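ECXA (Escherichia coli, PDB 4L63) is probably a zinc-dependent metallopeptidase of the metzincin type. Local coordinates at residues L168-E173 with M199-Y205. Numbering follows the deposited sequence.
Sequences LLHNNE and MLNGSNY. With ZN (zinc ion), chain G.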
ATOM      1  N   LEU A 168      10.767  14.738  14.679  1.00 42.03           N
ATOM      2  CA  LEU A 168      11.156  14.277  13.346  1.00 39.72           C
ATOM      3  C   LEU A 168      12.608  14.625  13.038  1.00 39.83           C
ATOM      4  O   LEU A 168      13.161  15.599  13.562  1.00 41.74           O
ATOM      5  CB  LEU A 168      10.243  14.873  12.276  1.00 39.60           C
ATOM      6  CG  LEU A 168       8.765  14.513  12.431  1.00 40.10           C
ATOM      7  CD1 LEU A 168       7.962  15.036  11.252  1.00 38.74           C
ATOM      8  CD2 LEU A 168       8.586  13.007  12.589  1.00 38.11           C
ATOM      9  N   LEU A 169      13.222  13.810  12.190  1.00 38.05           N
ATOM     10  CA  LEU A 169      14.571  14.071  11.708  1.00 38.19           C
ATOM     11  C   LEU A 169      14.476  14.345  10.210  1.00 38.91           C
ATOM     12  O   LEU A 169      13.405  14.706   9.720  1.00 36.83           O
ATOM     13  CB  LEU A 169      15.494  12.892  12.025  1.00 37.64           C
ATOM     14  CG  LEU A 169      15.629  12.614  13.533  1.00 42.33           C
ATOM     15  CD1 LEU A 169      16.264  11.260  13.787  1.00 40.82           C
ATOM     16  CD2 LEU A 169      16.430  13.712  14.235  1.00 47.15           C
ATOM     17  N   HIS A 170      15.576  14.184   9.480  1.00 36.81           N
ATOM     18  CA  HIS A 170      15.539  14.407   8.032  1.00 36.12           C
ATOM     19  C   HIS A 170      15.192  13.145   7.269  1.00 34.20           C
ATOM     20  O   HIS A 170      15.449  12.043   7.745  1.00 33.59           O
ATOM     21  CB  HIS A 170      16.880  14.934   7.533  1.00 37.19           C
ATOM     22  CG  HIS A 170      17.244  16.267   8.098  1.00 39.37           C
ATOM     23  ND1 HIS A 170      18.516  16.567   8.527  1.00 40.84           N
ATOM     24  CD2 HIS A 170      16.500  17.379   8.306  1.00 40.61           C
ATOM     25  CE1 HIS A 170      18.543  17.808   8.982  1.00 42.88           C
ATOM     26  NE2 HIS A 170      17.333  18.322   8.855  1.00 42.81           N
ATOM     27  N   ASN A 171      14.654  13.324   6.064  1.00 33.64           N
ATOM     28  CA  ASN A 171      14.187  12.201   5.239  1.00 32.08           C
ATOM     29  C   ASN A 171      15.228  11.108   5.039  1.00 31.60           C
ATOM     30  O   ASN A 171      14.879   9.928   4.952  1.00 31.70           O
ATOM     31  CB  ASN A 171      13.703  12.715   3.874  1.00 32.11           C
ATOM     32  CG  ASN A 171      14.843  13.143   2.955  1.00 33.00           C
ATOM     33  OD1 ASN A 171      15.632  14.022   3.294  1.00 34.37           O
ATOM     34  ND2 ASN A 171      14.894  12.555   1.753  1.00 32.53           N
ATOM     35  N   ASN A 172      16.503  11.485   4.984  1.00 32.64           N
ATOM     36  CA  ASN A 172      17.537  10.520   4.638  1.00 32.59           C
ATOM     37  C   ASN A 172      18.353  10.044   5.832  1.00 33.17           C
ATOM     38  O   ASN A 172      19.471   9.534   5.667  1.00 33.81           O
ATOM     39  CB  ASN A 172      18.476  11.109   3.574  1.00 40.81           C
ATOM     40  CG  ASN A 172      19.060  12.460   3.983  1.00 46.87           C
ATOM     41  OD1 ASN A 172      18.971  12.870   5.147  1.00 38.70           O
ATOM     42  ND2 ASN A 172      19.689  13.145   3.025  1.00 46.20           N
ATOM     43  N   GLU A 173      17.803  10.202   7.036  1.00 33.25           N
ATOM     44  CA  GLU A 173      18.572   9.883   8.240  1.00 34.23           C
ATOM     45  C   GLU A 173      18.118   8.610   8.951  1.00 37.86           C
ATOM     46  O   GLU A 173      18.479   8.374  10.111  1.00 34.60           O
ATOM     47  CB  GLU A 173      18.549  11.075   9.199  1.00 35.58           C
ATOM     48  CG  GLU A 173      19.501  12.186   8.742  1.00 39.12           C
ATOM     49  CD  GLU A 173      19.324  13.492   9.491  1.00 50.34           C
ATOM     50  OE1 GLU A 173      18.345  13.624  10.261  1.00 49.40           O
ATOM     51  OE2 GLU A 173      20.179  14.390   9.301  1.00 46.58           O
ATOM     52  N   MET A 199      10.612  18.123   5.796  1.00 39.02           N
ATOM     53  CA  MET A 199      11.783  17.683   6.561  1.00 38.70           C
ATOM     54  C   MET A 199      12.866  17.087   5.666  1.00 37.64           C
ATOM     55  O   MET A 199      13.727  16.341   6.146  1.00 36.97           O
ATOM     56  CB  MET A 199      11.385  16.660   7.622  1.00 37.67           C
ATOM     57  CG  MET A 199      10.277  17.133   8.542  1.00 39.35           C
ATOM     58  SD  MET A 199      10.723  18.687   9.356  1.00 42.00           S
ATOM     59  CE  MET A 199      12.151  18.187  10.339  1.00 42.01           C
ATOM     60  N   LEU A 200      12.808  17.391   4.374  1.00 37.76           N
ATOM     61  CA  LEU A 200      13.908  17.068   3.468  1.00 37.50           C
ATOM     62  C   LEU A 200      15.215  17.586   4.054  1.00 41.77           C
ATOM     63  O   LEU A 200      15.250  18.665   4.645  1.00 40.66           O
ATOM     64  CB  LEU A 200      13.685  17.682   2.086  1.00 38.37           C
ATOM     65  CG  LEU A 200      12.582  17.067   1.228  1.00 37.20           C
ATOM     66  CD1 LEU A 200      12.546  17.750  -0.137  1.00 38.58           C
ATOM     67  CD2 LEU A 200      12.763  15.561   1.092  1.00 37.10           C
ATOM     68  N   ASN A 201      16.280  16.803   3.916  1.00 38.27           N
ATOM     69  CA  ASN A 201      17.594  17.240   4.357  1.00 39.77           C
ATOM     70  C   ASN A 201      18.065  18.391   3.472  1.00 41.79           C
ATOM     71  O   ASN A 201      18.224  18.229   2.258  1.00 41.76           O
ATOM     72  CB  ASN A 201      18.585  16.072   4.324  1.00 44.43           C
ATOM     73  CG  ASN A 201      19.848  16.352   5.108  1.00 43.67           C
ATOM     74  OD1 ASN A 201      20.345  17.478   5.122  1.00 42.41           O
ATOM     75  ND2 ASN A 201      20.384  15.322   5.758  1.00 39.74           N
ATOM     76  N   GLY A 202      18.276  19.556   4.081  1.00 43.85           N
ATOM     77  CA  GLY A 202      18.604  20.764   3.343  1.00 46.21           C
ATOM     78  C   GLY A 202      19.996  20.741   2.745  1.00 49.13           C
ATOM     79  O   GLY A 202      20.329  21.560   1.883  1.00 49.34           O
ATOM     80  N   SER A 203      20.816  19.804   3.211  1.00 47.71           N
ATOM     81  CA  SER A 203      22.143  19.599   2.645  1.00 54.53           C
ATOM     82  C   SER A 203      22.059  18.922   1.281  1.00 53.48           C
ATOM     83  O   SER A 203      22.988  19.007   0.480  1.00 53.65           O
ATOM     84  CB  SER A 203      23.011  18.758   3.588  1.00 58.48           C
ATOM     85  OG  SER A 203      23.274  19.440   4.804  1.00 60.80           O
ATOM     86  N   ASN A 204      20.940  18.253   1.017  1.00 44.88           N
ATOM     87  CA  ASN A 204      20.807  17.436  -0.187  1.00 49.69           C
ATOM     88  C   ASN A 204      19.649  17.850  -1.100  1.00 52.09           C
ATOM     89  O   ASN A 204      19.606  17.461  -2.264  1.00 56.76           O
ATOM     90  CB  ASN A 204      20.648  15.961   0.203  1.00 50.19           C
ATOM     91  CG  ASN A 204      21.666  15.518   1.245  1.00 51.55           C
ATOM     92  OD1 ASN A 204      21.372  15.472   2.447  1.00 41.37           O
ATOM     93  ND2 ASN A 204      22.873  15.201   0.792  1.00 56.44           N
ATOM     94  N   TYR A 205      18.710  18.627  -0.572  1.00 48.05           N
ATOM     95  CA  TYR A 205      17.563  19.084  -1.354  1.00 49.59           C
ATOM     96  C   TYR A 205      17.308  20.561  -1.137  1.00 52.46           C
ATOM     97  O   TYR A 205      17.619  21.099  -0.076  1.00 48.84           O
ATOM     98  CB  TYR A 205      16.289  18.327  -0.978  1.00 47.30           C
ATOM     99  CG  TYR A 205      16.367  16.824  -1.031  1.00 48.49           C
ATOM    100  CD1 TYR A 205      16.828  16.102   0.061  1.00 46.06           C
ATOM    101  CD2 TYR A 205      15.933  16.120  -2.153  1.00 44.29           C
ATOM    102  CE1 TYR A 205      16.884  14.724   0.035  1.00 48.63           C
ATOM    103  CE2 TYR A 205      15.985  14.736  -2.190  1.00 42.22           C
ATOM    104  CZ  TYR A 205      16.461  14.045  -1.090  1.00 49.06           C
ATOM    105  OH  TYR A 205      16.522  12.671  -1.100  1.00 51.55           O
TER
HETATM  106 ZN    ZN G 301      16.722  20.064   9.820  1.00 56.60          ZN
HETATM  107  O   HOH W   1      17.763  22.111  10.786  1.00 50.71           O
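The imidazole of H170 has N201 lying over one face, a CH-pi contact in which N201 CA sits 4.2 Å from the ring centroid, offset toward the rim. H170 NE2 binds the zinc ion at 2.1 Å, and H160 and H164 of helix 146-165 complete the histidine set. On the other ring nitrogen, H170 ND1 donates to E173 OE2 (2.8 Å); zinc and carboxylate together fix the ring's rotation, while the backbone N of H170 bonds E173 OE1 and steadies the carboxylate. A chi1 of 73° sets N171 CG between its backbone N and carbonyl carbon, from where OD1 accepts from the backbone N of N201 at 2.9 Å; the N171 N to M199 O bond adds a second link. Next along, N201 ND2 meets an in-plane lone pair of N172 OD1 (2.9 Å), the two amide planes turned 67° apart, and N172 ND2 reaches N204 OD1 from above its carbonyl plane. N201 OD1 accepts from S203 N in an Asx turn. M199, its side chain bent, sets CB against L169 O (3.5 Å), and its CE stands 5.0 Å from the zinc ion. The third histidine of an HExxHxxGxxH motif held against a methionine-bearing loop is consistent with the Met-turn of metzincins.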